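Local coordinates for salicylic acid-binding protein 2 (Nicotiana tabacum, PDB 1XKL) that hydrolyses methyl salicylate to salicylic acid and methanol, releasing the active hormone that switches on systemic acquired resistance in plant defence, at residues R47-Y58 with R177-L186. Sequence-based numbering, arbitrary orientation.
Sequences RKIEELRTLYDY and RPSSLFMEDL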
loop_
_atom_site.group_PDB
_atom_site.type_symbol
_atom_site.label_atom_id
_atom_site.label_comp_id
_atom_site.label_asym_id
_atom_site.label_seq_id
_atom_site.Cartn_x
_atom_site.Cartn_y
_atom_site.Cartn_z
ATOM N N ARG A 47 16.611 13.649 -8.857
ATOM C CA ARG A 47 16.226 14.729 -7.948
ATOM C C ARG A 47 14.702 14.841 -7.926
ATOM O O ARG A 47 14.027 14.468 -8.890
ATOM C CB ARG A 47 16.849 16.060 -8.397
ATOM C CG ARG A 47 18.290 16.264 -7.945
ATOM C CD ARG A 47 18.991 17.373 -8.718
ATOM N NE ARG A 47 19.247 16.962 -10.096
ATOM C CZ ARG A 47 20.178 17.491 -10.882
ATOM N NH1 ARG A 47 20.960 18.469 -10.450
ATOM N NH2 ARG A 47 20.344 17.025 -12.102
ATOM N N LYS A 48 14.172 15.332 -6.808
ATOM C CA LYS A 48 12.734 15.519 -6.623
ATOM C C LYS A 48 12.404 16.996 -6.788
ATOM O O LYS A 48 13.229 17.862 -6.496
ATOM C CB LYS A 48 12.307 15.073 -5.222
ATOM C CG LYS A 48 12.501 13.592 -4.945
ATOM C CD LYS A 48 12.139 13.249 -3.504
ATOM C CE LYS A 48 12.376 11.768 -3.209
ATOM N NZ LYS A 48 13.797 11.344 -3.434
ATOM N N ILE A 49 11.189 17.276 -7.243
ATOM C CA ILE A 49 10.751 18.645 -7.455
ATOM C C ILE A 49 10.856 19.497 -6.188
ATOM O O ILE A 49 11.106 20.697 -6.267
ATOM C CB ILE A 49 9.301 18.679 -7.974
ATOM C CG1 ILE A 49 8.884 20.125 -8.265
ATOM C CG2 ILE A 49 8.366 18.045 -6.958
ATOM C CD1 ILE A 49 9.733 20.806 -9.328
ATOM N N GLU A 50 10.673 18.874 -5.025
ATOM C CA GLU A 50 10.745 19.591 -3.752
ATOM C C GLU A 50 12.158 20.076 -3.430
ATOM O O GLU A 50 12.356 20.862 -2.504
ATOM C CB GLU A 50 10.249 18.703 -2.605
ATOM C CG GLU A 50 8.784 18.291 -2.691
ATOM C CD GLU A 50 8.543 17.086 -3.592
ATOM O OE1 GLU A 50 7.362 16.725 -3.777
ATOM O OE2 GLU A 50 9.520 16.498 -4.103
ATOM N N GLU A 51 13.142 19.606 -4.184
ATOM C CA GLU A 51 14.523 20.015 -3.952
ATOM C C GLU A 51 14.868 21.239 -4.781
ATOM O O GLU A 51 15.939 21.820 -4.621
ATOM C CB GLU A 51 15.481 18.880 -4.320
ATOM C CG GLU A 51 15.290 17.612 -3.510
ATOM C CD GLU A 51 16.111 16.454 -4.044
ATOM O OE1 GLU A 51 17.340 16.608 -4.185
ATOM O OE2 GLU A 51 15.523 15.389 -4.320
ATOM N N LEU A 52 13.965 21.631 -5.673
ATOM C CA LEU A 52 14.214 22.785 -6.531
ATOM C C LEU A 52 13.380 23.976 -6.091
ATOM O O LEU A 52 12.163 23.876 -5.957
ATOM C CB LEU A 52 13.878 22.443 -7.986
ATOM C CG LEU A 52 14.355 21.093 -8.532
ATOM C CD1 LEU A 52 13.958 20.971 -10.002
ATOM C CD2 LEU A 52 15.864 20.983 -8.377
ATOM N N ARG A 53 14.027 25.107 -5.868
ATOM C CA ARG A 53 13.275 26.281 -5.460
ATOM C C ARG A 53 13.450 27.468 -6.399
ATOM O O ARG A 53 12.751 28.466 -6.262
ATOM C CB ARG A 53 13.640 26.645 -4.026
ATOM C CG ARG A 53 15.105 26.452 -3.698
ATOM C CD ARG A 53 15.326 26.347 -2.192
ATOM N NE ARG A 53 15.438 24.963 -1.716
ATOM C CZ ARG A 53 14.457 24.064 -1.734
ATOM N NH1 ARG A 53 13.262 24.379 -2.210
ATOM N NH2 ARG A 53 14.668 22.848 -1.246
ATOM N N THR A 54 14.366 27.352 -7.360
ATOM C CA THR A 54 14.605 28.418 -8.339
ATOM C C THR A 54 14.752 27.836 -9.745
ATOM O O THR A 54 15.088 26.655 -9.913
ATOM C CB THR A 54 15.905 29.205 -8.052
ATOM O OG1 THR A 54 17.042 28.371 -8.318
ATOM C CG2 THR A 54 15.943 29.677 -6.607
ATOM N N LEU A 55 14.526 28.670 -10.757
ATOM C CA LEU A 55 14.659 28.209 -12.132
ATOM C C LEU A 55 16.097 27.758 -12.371
ATOM O O LEU A 55 16.350 26.836 -13.152
ATOM C CB LEU A 55 14.296 29.320 -13.123
ATOM C CG LEU A 55 14.369 28.908 -14.602
ATOM C CD1 LEU A 55 13.327 27.831 -14.873
ATOM C CD2 LEU A 55 14.128 30.113 -15.489
ATOM N N TYR A 56 17.037 28.396 -11.682
ATOM C CA TYR A 56 18.443 28.042 -11.833
ATOM C C TYR A 56 18.733 26.594 -11.419
ATOM O O TYR A 56 19.486 25.900 -12.100
ATOM C CB TYR A 56 19.327 29.013 -11.039
ATOM C CG TYR A 56 20.802 28.833 -11.320
ATOM C CD1 TYR A 56 21.542 27.849 -10.661
ATOM C CD2 TYR A 56 21.443 29.600 -12.289
ATOM C CE1 TYR A 56 22.882 27.631 -10.964
ATOM C CE2 TYR A 56 22.781 29.392 -12.602
ATOM C CZ TYR A 56 23.495 28.403 -11.937
ATOM O OH TYR A 56 24.816 28.178 -12.252
ATOM N N ASP A 57 18.144 26.141 -10.312
ATOM C CA ASP A 57 18.353 24.763 -9.845
ATOM C C ASP A 57 17.779 23.779 -10.867
ATOM O O ASP A 57 18.326 22.702 -11.085
ATOM C CB ASP A 57 17.638 24.496 -8.512
ATOM C CG ASP A 57 18.138 25.370 -7.373
ATOM O OD1 ASP A 57 19.294 25.839 -7.422
ATOM O OD2 ASP A 57 17.364 25.564 -6.411
ATOM N N TYR A 58 16.651 24.154 -11.460
ATOM C CA TYR A 58 15.967 23.330 -12.449
ATOM C C TYR A 58 16.747 23.243 -13.761
ATOM O O TYR A 58 16.734 22.209 -14.432
ATOM C CB TYR A 58 14.568 23.910 -12.688
ATOM C CG TYR A 58 13.732 23.225 -13.743
ATOM C CD1 TYR A 58 13.612 21.831 -13.786
ATOM C CD2 TYR A 58 13.018 23.980 -14.678
ATOM C CE1 TYR A 58 12.796 21.212 -14.737
ATOM C CE2 TYR A 58 12.204 23.376 -15.626
ATOM C CZ TYR A 58 12.094 21.997 -15.654
ATOM O OH TYR A 58 11.275 21.408 -16.597
ATOM N N ARG A 177 6.117 13.894 -14.876
ATOM C CA ARG A 177 6.433 14.056 -13.472
ATOM C C ARG A 177 6.087 15.474 -13.041
ATOM O O ARG A 177 5.911 16.365 -13.877
ATOM C CB ARG A 177 7.922 13.789 -13.231
ATOM C CG ARG A 177 8.371 12.352 -13.527
ATOM C CD ARG A 177 9.885 12.236 -13.432
ATOM N NE ARG A 177 10.358 12.515 -12.079
ATOM C CZ ARG A 177 11.635 12.665 -11.747
ATOM N NH1 ARG A 177 12.582 12.569 -12.668
ATOM N NH2 ARG A 177 11.971 12.915 -10.489
ATOM N N PRO A 178 5.973 15.704 -11.727
ATOM C CA PRO A 178 5.646 17.059 -11.276
ATOM C C PRO A 178 6.787 18.038 -11.516
ATOM O O PRO A 178 7.953 17.661 -11.464
ATOM C CB PRO A 178 5.345 16.869 -9.787
ATOM C CG PRO A 178 6.171 15.655 -9.414
ATOM C CD PRO A 178 5.992 14.747 -10.606
ATOM N N SER A 179 6.460 19.288 -11.827
ATOM C CA SER A 179 7.507 20.280 -12.006
ATOM C C SER A 179 7.044 21.575 -11.342
ATOM O O SER A 179 6.382 21.527 -10.302
ATOM C CB SER A 179 7.857 20.489 -13.495
ATOM O OG SER A 179 6.920 21.285 -14.189
ATOM N N SER A 180 7.358 22.720 -11.931
ATOM C CA SER A 180 6.977 23.993 -11.324
ATOM C C SER A 180 7.175 25.094 -12.346
ATOM O O SER A 180 7.946 24.926 -13.284
ATOM C CB SER A 180 7.868 24.237 -10.094
ATOM O OG SER A 180 7.620 25.483 -9.469
ATOM N N LEU A 181 6.459 26.203 -12.189
ATOM C CA LEU A 181 6.625 27.332 -13.100
ATOM C C LEU A 181 7.618 28.272 -12.438
ATOM O O LEU A 181 8.054 29.250 -13.037
ATOM C CB LEU A 181 5.297 28.060 -13.328
ATOM C CG LEU A 181 4.214 27.309 -14.101
ATOM C CD1 LEU A 181 2.968 28.175 -14.242
ATOM C CD2 LEU A 181 4.751 26.931 -15.471
ATOM N N PHE A 182 7.966 27.958 -11.188
ATOM C CA PHE A 182 8.911 28.758 -10.412
ATOM C C PHE A 182 8.521 30.241 -10.354
ATOM O O PHE A 182 9.380 31.121 -10.396
ATOM C CB PHE A 182 10.317 28.595 -11.001
ATOM C CG PHE A 182 10.813 27.174 -10.979
ATOM C CD1 PHE A 182 11.275 26.600 -9.795
ATOM C CD2 PHE A 182 10.742 26.384 -12.123
ATOM C CE1 PHE A 182 11.654 25.254 -9.751
ATOM C CE2 PHE A 182 11.115 25.040 -12.090
ATOM C CZ PHE A 182 11.572 24.475 -10.902
HETATM N N MSE A 183 7.219 30.501 -10.254
HETATM C CA MSE A 183 6.683 31.858 -10.182
HETATM C C MSE A 183 7.369 32.665 -9.086
HETATM O O MSE A 183 7.857 33.768 -9.328
HETATM C CB MSE A 183 5.182 31.817 -9.884
HETATM C CG MSE A 183 4.346 31.022 -10.869
HETATM SE SE MSE A 183 4.078 31.928 -12.545
HETATM C CE MSE A 183 2.474 32.903 -12.101
ATOM N N GLU A 184 7.398 32.107 -7.879
ATOM C CA GLU A 184 8.008 32.770 -6.732
ATOM C C GLU A 184 9.414 33.276 -7.033
ATOM O O GLU A 184 9.691 34.468 -6.914
ATOM C CB GLU A 184 8.058 31.819 -5.530
ATOM C CG GLU A 184 8.651 32.454 -4.283
ATOM C CD GLU A 184 7.817 33.619 -3.772
ATOM O OE1 GLU A 184 8.362 34.462 -3.026
ATOM O OE2 GLU A 184 6.617 33.690 -4.119
ATOM N N ASP A 185 10.299 32.364 -7.418
ATOM C CA ASP A 185 11.676 32.719 -7.741
ATOM C C ASP A 185 11.750 33.750 -8.865
ATOM O O ASP A 185 12.483 34.735 -8.770
ATOM C CB ASP A 185 12.462 31.469 -8.154
ATOM C CG ASP A 185 13.843 31.795 -8.689
ATOM O OD1 ASP A 185 14.621 32.455 -7.976
ATOM O OD2 ASP A 185 14.154 31.387 -9.829
ATOM N N LEU A 186 10.978 33.526 -9.919
ATOM C CA LEU A 186 10.984 34.418 -11.073
ATOM C C LEU A 186 10.436 35.825 -10.831
ATOM O O LEU A 186 10.712 36.740 -11.606
ATOM C CB LEU A 186 10.234 33.763 -12.238
ATOM C CG LEU A 186 10.909 32.511 -12.810
ATOM C CD1 LEU A 186 10.034 31.885 -13.879
ATOM C CD2 LEU A 186 12.269 32.889 -13.389
HETATM O O HOH W 1 10.020 29.157 -7.143
#
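In this alpha/beta hydrolase, the loop running into helix 55-67 packs along the segment 177-186 that leads into helix 183-188, beside the ligand pocket, and Phe182 joins the two. Its ring is held on both faces: Leu55 CA, across the contact, sits above the rim of one, and Ser180 CB of its own segment over the centre of the other. Leu52 CB comes in at the ring edge, 4.0 Å from Phe182 CE1. Tyr58 makes the tightest approach to this ring, Tyr58 CD2 to Phe182 CE2 at 3.4 Å; the two rings are tilted 30° to each other and offset, with little of one lying over the other. Further along, chi1 of -177° sets Ile49 CG1 anti to the backbone N and turns it toward Ser179, and Ile49 CD1 rests 3.4 Å from Ser179 C. Ser179 in turn touches Ala13, a salicylate-binding residue, and Leu181 meets the bound ligand. Where the segments begin, Arg177 NH2 gives a weak hydrogen bond to Arg47 O, 3.0 Å, while its NH1 holds the backbone carbonyls of Gly43 and Asp45. At the other end of the contact the helix starts are tied together. Thr54 caps helix 55-67, its OG1 accepting from Asp57 N at 3.2 Å, and a water links Arg53 O to Asp185 N. The buried Asp185 carboxylate lies against Thr54 CB and is also bonded through OD2 to Tyr191 OH. That same oxygen takes the hydrogen of Leu55 N at 2.9 Å, nearly straight at 163°, from above the carboxylate plane.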